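Local atomic coordinates of putative glycosyltransferase (GalT1) (Streptococcus parasanguinis FW213, PDB entry 5HEA), a protein that probably transfers sugar residues from nucleotide-activated donors, the deposited chain being the C-terminal piece that carries a family 2 glycosyltransferase domain of the GT-A class. Residues Phe131-Thr136 against Ser212-Gln217; Leu20-Asp25 against Phe124-Gln129; Tyr106-Asp111 against Gln204-Asn209. One frame throughout, in Å; residues are numbered along the deposited sequence.

Contact 1: Phe131-Thr136 against Ser212-Gln217; sequences FLFSIT and SYYYSQ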
loop_
_atom_site.group_PDB
_atom_site.type_symbol
_atom_site.label_atom_id
_atom_site.label_comp_id
_atom_site.label_asym_id
_atom_site.label_seq_id
_atom_site.Cartn_x
_atom_site.Cartn_y
_atom_site.Cartn_z
ATOM N N PHE A 131 21.726 -36.471 -20.017
ATOM C CA PHE A 131 21.012 -37.164 -18.960
ATOM C C PHE A 131 21.977 -37.593 -17.879
ATOM O O PHE A 131 23.122 -37.956 -18.153
ATOM C CB PHE A 131 20.317 -38.405 -19.504
ATOM C CG PHE A 131 19.143 -38.111 -20.378
ATOM C CD1 PHE A 131 17.877 -37.986 -19.831
ATOM C CD2 PHE A 131 19.298 -37.990 -21.753
ATOM C CE1 PHE A 131 16.776 -37.726 -20.642
ATOM C CE2 PHE A 131 18.211 -37.734 -22.573
ATOM C CZ PHE A 131 16.943 -37.603 -22.018
ATOM N N LEU A 132 21.501 -37.559 -16.646
ATOM C CA LEU A 132 22.192 -38.203 -15.549
ATOM C C LEU A 132 21.332 -39.385 -15.099
ATOM O O LEU A 132 20.261 -39.202 -14.514
ATOM C CB LEU A 132 22.411 -37.213 -14.410
ATOM C CG LEU A 132 23.123 -37.798 -13.190
ATOM C CD1 LEU A 132 24.517 -38.277 -13.589
ATOM C CD2 LEU A 132 23.179 -36.783 -12.056
ATOM N N PHE A 133 21.776 -40.598 -15.410
ATOM C CA PHE A 133 21.009 -41.785 -15.053
ATOM C C PHE A 133 21.434 -42.308 -13.690
ATOM O O PHE A 133 22.126 -43.317 -13.593
ATOM C CB PHE A 133 21.167 -42.869 -16.112
ATOM C CG PHE A 133 20.589 -42.495 -17.442
ATOM C CD1 PHE A 133 19.217 -42.401 -17.611
ATOM C CD2 PHE A 133 21.418 -42.252 -18.532
ATOM C CE1 PHE A 133 18.678 -42.060 -18.845
ATOM C CE2 PHE A 133 20.888 -41.920 -19.763
ATOM C CZ PHE A 133 19.514 -41.821 -19.920
ATOM N N SER A 134 21.015 -41.607 -12.643
ATOM C CA SER A 134 21.359 -41.971 -11.271
ATOM C C SER A 134 20.714 -43.293 -10.875
ATOM O O SER A 134 21.313 -44.099 -10.165
ATOM C CB SER A 134 20.902 -40.879 -10.307
ATOM O OG SER A 134 21.376 -39.608 -10.712
ATOM N N ILE A 135 19.483 -43.500 -11.336
ATOM C CA ILE A 135 18.746 -44.723 -11.048
ATOM C C ILE A 135 18.880 -45.657 -12.241
ATOM O O ILE A 135 18.361 -45.378 -13.323
ATOM C CB ILE A 135 17.256 -44.433 -10.776
ATOM C CG1 ILE A 135 17.117 -43.306 -9.754
ATOM C CG2 ILE A 135 16.544 -45.689 -10.293
ATOM C CD1 ILE A 135 17.802 -43.606 -8.430
ATOM N N THR A 136 19.598 -46.757 -12.042
ATOM C CA THR A 136 19.898 -47.688 -13.126
ATOM C C THR A 136 19.010 -48.940 -13.085
ATOM O O THR A 136 18.399 -49.255 -12.059
ATOM C CB THR A 136 21.372 -48.133 -13.078
ATOM O OG1 THR A 136 21.658 -48.674 -11.783
ATOM C CG2 THR A 136 22.295 -46.952 -13.340
ATOM N N SER A 212 11.729 -42.921 -14.221
ATOM C CA SER A 212 10.922 -42.775 -15.430
ATOM C C SER A 212 10.460 -41.338 -15.626
ATOM O O SER A 212 9.936 -40.968 -16.683
ATOM C CB SER A 212 9.714 -43.698 -15.358
ATOM O OG SER A 212 10.143 -45.046 -15.302
ATOM N N TYR A 213 10.653 -40.540 -14.587
ATOM C CA TYR A 213 10.388 -39.103 -14.643
ATOM C C TYR A 213 11.738 -38.403 -14.769
ATOM O O TYR A 213 12.699 -38.783 -14.088
ATOM C CB TYR A 213 9.685 -38.676 -13.355
ATOM C CG TYR A 213 9.217 -37.223 -13.306
ATOM C CD1 TYR A 213 10.099 -36.198 -12.971
ATOM C CD2 TYR A 213 7.889 -36.892 -13.556
ATOM C CE1 TYR A 213 9.674 -34.857 -12.898
ATOM C CE2 TYR A 213 7.448 -35.560 -13.503
ATOM C CZ TYR A 213 8.348 -34.551 -13.171
ATOM O OH TYR A 213 7.924 -33.233 -13.099
ATOM N N TYR A 214 11.816 -37.396 -15.640
ATOM C CA TYR A 214 13.049 -36.630 -15.828
ATOM C C TYR A 214 12.934 -35.195 -15.309
ATOM O O TYR A 214 12.109 -34.406 -15.776
ATOM C CB TYR A 214 13.505 -36.673 -17.293
ATOM C CG TYR A 214 13.939 -38.071 -17.707
ATOM C CD1 TYR A 214 15.189 -38.563 -17.344
ATOM C CD2 TYR A 214 13.090 -38.901 -18.431
ATOM C CE1 TYR A 214 15.585 -39.846 -17.698
ATOM C CE2 TYR A 214 13.473 -40.185 -18.785
ATOM C CZ TYR A 214 14.722 -40.648 -18.412
ATOM O OH TYR A 214 15.124 -41.916 -18.764
ATOM N N TYR A 215 13.769 -34.892 -14.322
ATOM C CA TYR A 215 13.798 -33.601 -13.656
ATOM C C TYR A 215 14.784 -32.713 -14.415
ATOM O O TYR A 215 15.979 -33.008 -14.475
ATOM C CB TYR A 215 14.255 -33.786 -12.198
ATOM C CG TYR A 215 14.330 -32.516 -11.387
ATOM C CD1 TYR A 215 15.503 -31.776 -11.321
ATOM C CD2 TYR A 215 13.224 -32.054 -10.686
ATOM C CE1 TYR A 215 15.574 -30.610 -10.579
ATOM C CE2 TYR A 215 13.282 -30.886 -9.944
ATOM C CZ TYR A 215 14.459 -30.172 -9.893
ATOM O OH TYR A 215 14.519 -29.015 -9.155
ATOM N N SER A 216 14.273 -31.642 -15.011
ATOM C CA SER A 216 15.106 -30.694 -15.734
ATOM C C SER A 216 15.910 -29.841 -14.763
ATOM O O SER A 216 15.349 -29.153 -13.913
ATOM C CB SER A 216 14.233 -29.794 -16.598
ATOM O OG SER A 216 14.958 -28.667 -17.039
ATOM N N GLN A 217 17.230 -29.882 -14.902
ATOM C CA GLN A 217 18.121 -29.184 -13.987
ATOM C C GLN A 217 18.914 -28.115 -14.747
ATOM O O GLN A 217 19.523 -28.412 -15.773
ATOM C CB GLN A 217 19.063 -30.213 -13.371
ATOM C CG GLN A 217 20.064 -29.680 -12.395
ATOM C CD GLN A 217 21.116 -30.717 -12.064
ATOM O OE1 GLN A 217 21.522 -31.500 -12.928
ATOM N NE2 GLN A 217 21.560 -30.738 -10.811
#
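Phe131, Phe133 and Tyr214 share the same first torsion, CG anti to the carbonyl carbon and beside the backbone N (chi1 near -70°), and with it two phenylalanines from one chain segment reach a single tyrosine ring. Phe131 meets that ring in a T-shaped, edge-to-face stack: its CD1-CE1 edge is directed at the tyrosine face, the planes are inclined at 72° and the ring centroids lie 5.1 Å apart. CD1 of Phe131 comes to 3.6 Å from CE1 of Tyr214, while CE1 of Phe131 stands above the Tyr214 plane, offset toward that ring's CD1 and CE1. Phe133 arrives differently, at the periphery. Its CE1 is 3.6 Å from Tyr214 OH, and the hydroxyl oxygen lies at the edge of the phenylalanine ring, in its plane. Between the two phenylalanines, CB of Phe131 sits 3.4 Å over one face of the Phe133 ring, also toward its rim.

Both segments flank strand 116-125 in the mixed sheet of this GT-A domain: strand 130-132 runs antiparallel to it and strand 204-217 parallel, so the aromatic side chains meet across the intervening strand. Just beyond the first strand, Phe133 is the centre of an inverse gamma turn, and the end of its side chain reaches the tyrosine. The Tyr214 hydroxyl is hydrogen-bonded to Glu98, which fixes the polar end of the ring while its hydrocarbon part takes the T-shaped contact. Phe96 lies nearly parallel to Tyr214, and Phe124 meets Phe131, continuing the aromatic packing along the sheet.

Contact 2: Leu20-Asp25 against Phe124-Gln129; sequences LKRCLD and FNEDRQ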
loop_
_atom_site.group_PDB
_atom_site.type_symbol
_atom_site.label_atom_id
_atom_site.label_comp_id
_atom_site.label_asym_id
_atom_site.label_seq_id
_atom_site.Cartn_x
_atom_site.Cartn_y
_atom_site.Cartn_z
ATOM N N LEU A 20 7.669 -26.245 -22.364
ATOM C CA LEU A 20 6.303 -26.763 -22.318
ATOM C C LEU A 20 6.001 -27.810 -23.397
ATOM O O LEU A 20 5.339 -28.823 -23.124
ATOM C CB LEU A 20 5.300 -25.604 -22.374
ATOM C CG LEU A 20 3.823 -25.933 -22.157
ATOM C CD1 LEU A 20 3.581 -26.626 -20.823
ATOM C CD2 LEU A 20 3.001 -24.646 -22.237
ATOM N N LYS A 21 6.476 -27.583 -24.620
ATOM C CA LYS A 21 6.190 -28.518 -25.714
ATOM C C LYS A 21 6.814 -29.895 -25.448
ATOM O O LYS A 21 6.193 -30.929 -25.687
ATOM C CB LYS A 21 6.674 -27.969 -27.079
ATOM C CG LYS A 21 5.958 -26.700 -27.570
ATOM C CD LYS A 21 6.227 -26.410 -29.062
ATOM C CE LYS A 21 7.439 -25.502 -29.286
ATOM N NZ LYS A 21 7.797 -25.357 -30.747
ATOM N N ARG A 22 8.047 -29.902 -24.954
ATOM C CA ARG A 22 8.698 -31.152 -24.585
ATOM C C ARG A 22 7.885 -31.898 -23.515
ATOM O O ARG A 22 7.657 -33.107 -23.629
ATOM C CB ARG A 22 10.125 -30.894 -24.100
ATOM C CG ARG A 22 10.909 -32.163 -23.802
ATOM C CD ARG A 22 12.282 -31.821 -23.267
ATOM N NE ARG A 22 12.195 -31.053 -22.025
ATOM C CZ ARG A 22 13.220 -30.421 -21.470
ATOM N NH1 ARG A 22 14.417 -30.452 -22.046
ATOM N NH2 ARG A 22 13.057 -29.760 -20.340
ATOM N N CYS A 23 7.417 -31.171 -22.506
ATOM C CA CYS A 23 6.593 -31.782 -21.462
ATOM C C CYS A 23 5.333 -32.408 -22.055
ATOM O O CYS A 23 5.074 -33.601 -21.882
ATOM C CB CYS A 23 6.217 -30.749 -20.397
ATOM S SG CYS A 23 5.094 -31.405 -19.120
ATOM N N LEU A 24 4.562 -31.602 -22.781
ATOM C CA LEU A 24 3.293 -32.052 -23.331
ATOM C C LEU A 24 3.442 -33.190 -24.362
ATOM O O LEU A 24 2.620 -34.104 -24.388
ATOM C CB LEU A 24 2.511 -30.869 -23.911
ATOM C CG LEU A 24 2.093 -29.802 -22.879
ATOM C CD1 LEU A 24 1.286 -28.688 -23.525
ATOM C CD2 LEU A 24 1.318 -30.419 -21.726
ATOM N N ASP A 25 4.468 -33.125 -25.212
ATOM C CA ASP A 25 4.736 -34.208 -26.166
ATOM C C ASP A 25 4.957 -35.530 -25.414
ATOM O O ASP A 25 4.420 -36.572 -25.799
ATOM C CB ASP A 25 5.961 -33.904 -27.063
ATOM C CG ASP A 25 5.706 -32.779 -28.090
ATOM O OD1 ASP A 25 4.532 -32.467 -28.405
ATOM O OD2 ASP A 25 6.704 -32.212 -28.597
ATOM N N PHE A 124 17.941 -34.374 -16.196
ATOM C CA PHE A 124 18.444 -33.887 -17.470
ATOM C C PHE A 124 19.059 -32.516 -17.239
ATOM O O PHE A 124 18.386 -31.603 -16.768
ATOM C CB PHE A 124 17.327 -33.790 -18.505
ATOM C CG PHE A 124 17.804 -33.388 -19.879
ATOM C CD1 PHE A 124 18.535 -34.272 -20.660
ATOM C CD2 PHE A 124 17.518 -32.126 -20.390
ATOM C CE1 PHE A 124 18.973 -33.908 -21.929
ATOM C CE2 PHE A 124 17.949 -31.757 -21.661
ATOM C CZ PHE A 124 18.675 -32.648 -22.430
ATOM N N ASN A 125 20.348 -32.395 -17.552
ATOM C CA ASN A 125 21.107 -31.164 -17.369
ATOM C C ASN A 125 20.899 -30.311 -18.613
ATOM O O ASN A 125 21.432 -30.644 -19.659
ATOM C CB ASN A 125 22.593 -31.523 -17.203
ATOM C CG ASN A 125 23.511 -30.298 -17.033
ATOM O OD1 ASN A 125 23.250 -29.212 -17.548
ATOM N ND2 ASN A 125 24.609 -30.494 -16.316
ATOM N N GLU A 126 20.128 -29.226 -18.500
ATOM C CA GLU A 126 19.819 -28.369 -19.655
ATOM C C GLU A 126 21.041 -27.643 -20.206
ATOM O O GLU A 126 21.144 -27.399 -21.417
ATOM C CB GLU A 126 18.765 -27.325 -19.293
ATOM C CG GLU A 126 17.413 -27.897 -18.905
ATOM C CD GLU A 126 16.626 -28.434 -20.089
ATOM O OE1 GLU A 126 16.996 -28.159 -21.257
ATOM O OE2 GLU A 126 15.629 -29.136 -19.844
ATOM N N ASP A 127 21.959 -27.285 -19.312
ATOM C CA ASP A 127 23.161 -26.551 -19.696
ATOM C C ASP A 127 24.070 -27.373 -20.603
ATOM O O ASP A 127 24.740 -26.825 -21.480
ATOM C CB ASP A 127 23.930 -26.094 -18.454
ATOM C CG ASP A 127 23.071 -25.257 -17.516
ATOM O OD1 ASP A 127 22.354 -24.356 -18.009
ATOM O OD2 ASP A 127 23.100 -25.509 -16.287
ATOM N N ARG A 128 24.089 -28.686 -20.394
ATOM C CA ARG A 128 24.931 -29.570 -21.190
ATOM C C ARG A 128 24.136 -30.542 -22.064
ATOM O O ARG A 128 24.722 -31.362 -22.755
ATOM C CB ARG A 128 25.897 -30.349 -20.282
ATOM C CG ARG A 128 27.022 -29.476 -19.711
ATOM C CD ARG A 128 27.964 -30.249 -18.794
ATOM N NE ARG A 128 28.818 -31.198 -19.508
ATOM C CZ ARG A 128 30.005 -30.897 -20.034
ATOM N NH1 ARG A 128 30.487 -29.662 -19.950
ATOM N NH2 ARG A 128 30.713 -31.833 -20.654
ATOM N N GLN A 129 22.807 -30.449 -22.013
ATOM C CA GLN A 129 21.927 -31.347 -22.765
ATOM C C GLN A 129 22.307 -32.813 -22.570
ATOM O O GLN A 129 22.455 -33.551 -23.533
ATOM C CB GLN A 129 21.912 -30.980 -24.261
ATOM C CG GLN A 129 21.329 -29.591 -24.539
ATOM C CD GLN A 129 19.849 -29.521 -24.214
ATOM O OE1 GLN A 129 19.048 -30.258 -24.793
ATOM N NE2 GLN A 129 19.476 -28.649 -23.272
#
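Arg22 meets Glu126 end-on, placing both terminal nitrogens on one carboxylate oxygen. Arg22 NH2 lies 2.7 Å from Glu126 OE2 and NH1 2.8 Å from the same atom, in a forked salt bridge. OE2 lies close to the guanidinium plane, and both donors reach it on its syn side, although NH2 stands somewhat out of the carboxylate plane. Sharing one acceptor bends both bonds, with N-H...O angles of 137° from NH1 and 146° from NH2. Ser216 OG is a third partner of this oxygen, hydrogen-bonded to it directly. Beside the bridge, CE2 of Phe124 approaches Arg22 NH1 at 3.8 Å.

The bridge joins helix 20-28, which follows the first strand of the GT-A domain, to the turn between antiparallel strands 116-125 and 130-132. Arg22 extends from its helix before bending at chi3 (60°), whereas the Glu126 chain is bent at chi2. Gln129 braces the glutamate from within the turn: its NE2 donates to Glu126 O at 2.8 Å, on a lone pair in the carbonyl plane, and to Glu126 OE1 at 3.2 Å, on the anti side and well out of the carboxylate plane. One step further out, Asn125 OD1 accepts from Arg128 N in an Asx motif.

Contact 3: Tyr106-Asp111 against Gln204-Asn209; sequences YRALVD and QITFIN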
loop_
_atom_site.group_PDB
_atom_site.type_symbol
_atom_site.label_atom_id
_atom_site.label_comp_id
_atom_site.label_asym_id
_atom_site.label_seq_id
_atom_site.Cartn_x
_atom_site.Cartn_y
_atom_site.Cartn_z
ATOM N N TYR A 106 0.410 -46.822 -12.530
ATOM C CA TYR A 106 -0.943 -47.356 -12.432
ATOM C C TYR A 106 -0.914 -48.827 -12.009
ATOM O O TYR A 106 -1.546 -49.205 -11.031
ATOM C CB TYR A 106 -1.712 -47.190 -13.746
ATOM C CG TYR A 106 -3.135 -47.724 -13.675
ATOM C CD1 TYR A 106 -4.152 -46.961 -13.114
ATOM C CD2 TYR A 106 -3.453 -48.999 -14.145
ATOM C CE1 TYR A 106 -5.452 -47.446 -13.033
ATOM C CE2 TYR A 106 -4.759 -49.492 -14.070
ATOM C CZ TYR A 106 -5.748 -48.709 -13.513
ATOM O OH TYR A 106 -7.041 -49.176 -13.428
ATOM N N ARG A 107 -0.160 -49.644 -12.741
ATOM C CA ARG A 107 -0.020 -51.062 -12.396
ATOM C C ARG A 107 0.478 -51.282 -10.967
ATOM O O ARG A 107 -0.015 -52.158 -10.253
ATOM C CB ARG A 107 0.935 -51.744 -13.367
ATOM C CG ARG A 107 0.359 -51.871 -14.749
ATOM C CD ARG A 107 0.252 -53.329 -15.153
ATOM N NE ARG A 107 -0.710 -53.490 -16.239
ATOM C CZ ARG A 107 -0.464 -53.153 -17.498
ATOM N NH1 ARG A 107 0.718 -52.647 -17.827
ATOM N NH2 ARG A 107 -1.395 -53.323 -18.428
ATOM N N ALA A 108 1.454 -50.481 -10.551
ATOM C CA ALA A 108 2.063 -50.659 -9.237
ATOM C C ALA A 108 1.042 -50.386 -8.133
ATOM O O ALA A 108 1.063 -51.015 -7.082
ATOM C CB ALA A 108 3.288 -49.752 -9.088
ATOM N N LEU A 109 0.134 -49.451 -8.382
ATOM C CA LEU A 109 -0.879 -49.116 -7.392
ATOM C C LEU A 109 -1.968 -50.197 -7.381
ATOM O O LEU A 109 -2.257 -50.811 -6.343
ATOM C CB LEU A 109 -1.473 -47.734 -7.700
ATOM C CG LEU A 109 -2.445 -47.093 -6.708
ATOM C CD1 LEU A 109 -2.417 -45.568 -6.830
ATOM C CD2 LEU A 109 -3.881 -47.626 -6.936
ATOM N N VAL A 110 -2.553 -50.430 -8.549
ATOM C CA VAL A 110 -3.717 -51.310 -8.686
ATOM C C VAL A 110 -3.414 -52.792 -8.398
ATOM O O VAL A 110 -4.165 -53.457 -7.679
ATOM C CB VAL A 110 -4.387 -51.115 -10.076
ATOM C CG1 VAL A 110 -5.364 -52.229 -10.371
ATOM C CG2 VAL A 110 -5.083 -49.757 -10.126
ATOM N N ASP A 111 -2.303 -53.301 -8.917
ATOM C CA ASP A 111 -1.956 -54.698 -8.679
ATOM C C ASP A 111 -1.635 -54.975 -7.215
ATOM O O ASP A 111 -1.736 -56.112 -6.751
ATOM C CB ASP A 111 -0.773 -55.137 -9.546
ATOM C CG ASP A 111 -1.111 -55.173 -11.027
ATOM O OD1 ASP A 111 -2.295 -54.988 -11.381
ATOM O OD2 ASP A 111 -0.185 -55.406 -11.837
ATOM N N GLN A 204 -1.362 -48.238 2.459
ATOM C CA GLN A 204 -0.171 -48.854 1.895
ATOM C C GLN A 204 0.315 -48.057 0.694
ATOM O O GLN A 204 -0.479 -47.542 -0.097
ATOM C CB GLN A 204 -0.453 -50.294 1.461
ATOM C CG GLN A 204 0.730 -50.979 0.773
ATOM C CD GLN A 204 0.433 -52.424 0.414
ATOM O OE1 GLN A 204 0.549 -53.323 1.251
ATOM N NE2 GLN A 204 0.036 -52.652 -0.832
ATOM N N ILE A 205 1.630 -47.968 0.562
ATOM C CA ILE A 205 2.240 -47.242 -0.530
ATOM C C ILE A 205 3.180 -48.180 -1.280
ATOM O O ILE A 205 3.908 -48.946 -0.659
ATOM C CB ILE A 205 3.009 -46.039 0.021
ATOM C CG1 ILE A 205 2.033 -45.130 0.797
ATOM C CG2 ILE A 205 3.745 -45.320 -1.104
ATOM C CD1 ILE A 205 2.675 -43.910 1.442
ATOM N N THR A 206 3.145 -48.135 -2.612
ATOM C CA THR A 206 4.051 -48.946 -3.419
ATOM C C THR A 206 5.105 -48.059 -4.080
ATOM O O THR A 206 4.774 -47.078 -4.750
ATOM C CB THR A 206 3.298 -49.740 -4.498
ATOM O OG1 THR A 206 2.357 -50.620 -3.869
ATOM C CG2 THR A 206 4.277 -50.564 -5.340
ATOM N N PHE A 207 6.375 -48.399 -3.874
ATOM C CA PHE A 207 7.475 -47.664 -4.492
ATOM C C PHE A 207 8.091 -48.473 -5.621
ATOM O O PHE A 207 8.393 -49.659 -5.439
ATOM C CB PHE A 207 8.554 -47.331 -3.451
ATOM C CG PHE A 207 9.723 -46.563 -4.019
ATOM C CD1 PHE A 207 9.571 -45.242 -4.417
ATOM C CD2 PHE A 207 10.965 -47.154 -4.149
ATOM C CE1 PHE A 207 10.630 -44.536 -4.934
ATOM C CE2 PHE A 207 12.037 -46.452 -4.680
ATOM C CZ PHE A 207 11.869 -45.143 -5.067
ATOM N N ILE A 208 8.275 -47.847 -6.786
ATOM C CA ILE A 208 9.067 -48.475 -7.852
ATOM C C ILE A 208 10.335 -47.669 -8.110
ATOM O O ILE A 208 10.266 -46.483 -8.463
ATOM C CB ILE A 208 8.273 -48.688 -9.176
ATOM C CG1 ILE A 208 7.369 -47.506 -9.472
ATOM C CG2 ILE A 208 7.410 -49.937 -9.093
ATOM C CD1 ILE A 208 6.567 -47.654 -10.745
ATOM N N ASN A 209 11.489 -48.307 -7.914
ATOM C CA ASN A 209 12.766 -47.628 -8.075
ATOM C C ASN A 209 13.213 -47.567 -9.526
ATOM O O ASN A 209 14.205 -48.186 -9.911
ATOM C CB ASN A 209 13.872 -48.259 -7.225
ATOM C CG ASN A 209 15.043 -47.309 -7.012
ATOM O OD1 ASN A 209 14.839 -46.108 -6.846
ATOM N ND2 ASN A 209 16.271 -47.834 -7.046
#
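Thr206 OG1 is gripped by hydrogen bonds with Ser114 OG and Asn144 OD1, and it also lies 3.5 Å from Ala108 O. This last approach is not a hydrogen bond across the contact; the Ala108 carbonyl instead accepts from Asn112 ND2. The buried threonine oxygen is thus satisfied by Ser114 and Asn144.

The rest of the interface is built around one small side chain. Ala108 CB points from the helix toward the strand and is met by two methyl groups, CG2 of Thr206 at 4.0 Å and CG2 of Ile208 at 4.1 Å. These residues are two apart on the strand and present their CB atoms to the same side, so the alanine methyl lies against both methyl groups. The torsion of Thr206 (chi1 -60°) separates its two roles: OG1 lies beside the backbone N, while CG2 is anti to that N and leans toward the alanine. CG2 also passes 3.7 Å from Ala108 O, so the threonine touches the carbonyl as well as the methyl. In Ile208, chi1 of 40° places CG1 between the backbone N and the carbonyl carbon, while CG2, anti to the carbonyl carbon, makes the nearest approach; Ile208 CD1, at the end of the longer branch, comes almost as near to Ala108 CB, at 4.2 Å.

Phe207, between the two, points away from the helix and packs on Val118, Asn120, Tyr145 and Trp150, so this part of strand 204-217 has helix 101-110 on one side and helix 147-150 on the other. Along its edges the strand is bonded to strand 116-125, which runs parallel to it, and to strand 142-146, which runs antiparallel.

In the fold
From the N terminus, helix 20-28 opens contact 2 and helix 101-110 opens contact 3. Contact 2 closes at the end of strand 116-125, tying the first helix to the turn there, so contacts 2 and 3 cross. Strand 130-132 then opens contact 1, in series with contact 2. On strand 204-217 contact 3 closes first, tying helix 101-110 to it, and contact 1 second, spanning the strands on the two sides of 116-125; these two also cross, and meet where Ile135 packs on Asn209. Contacts 1 and 2 touch through backbone pairing of Gln217 with Phe124 and Glu126, whereas contacts 2 and 3 stay about 15 Å apart at their nearest atoms.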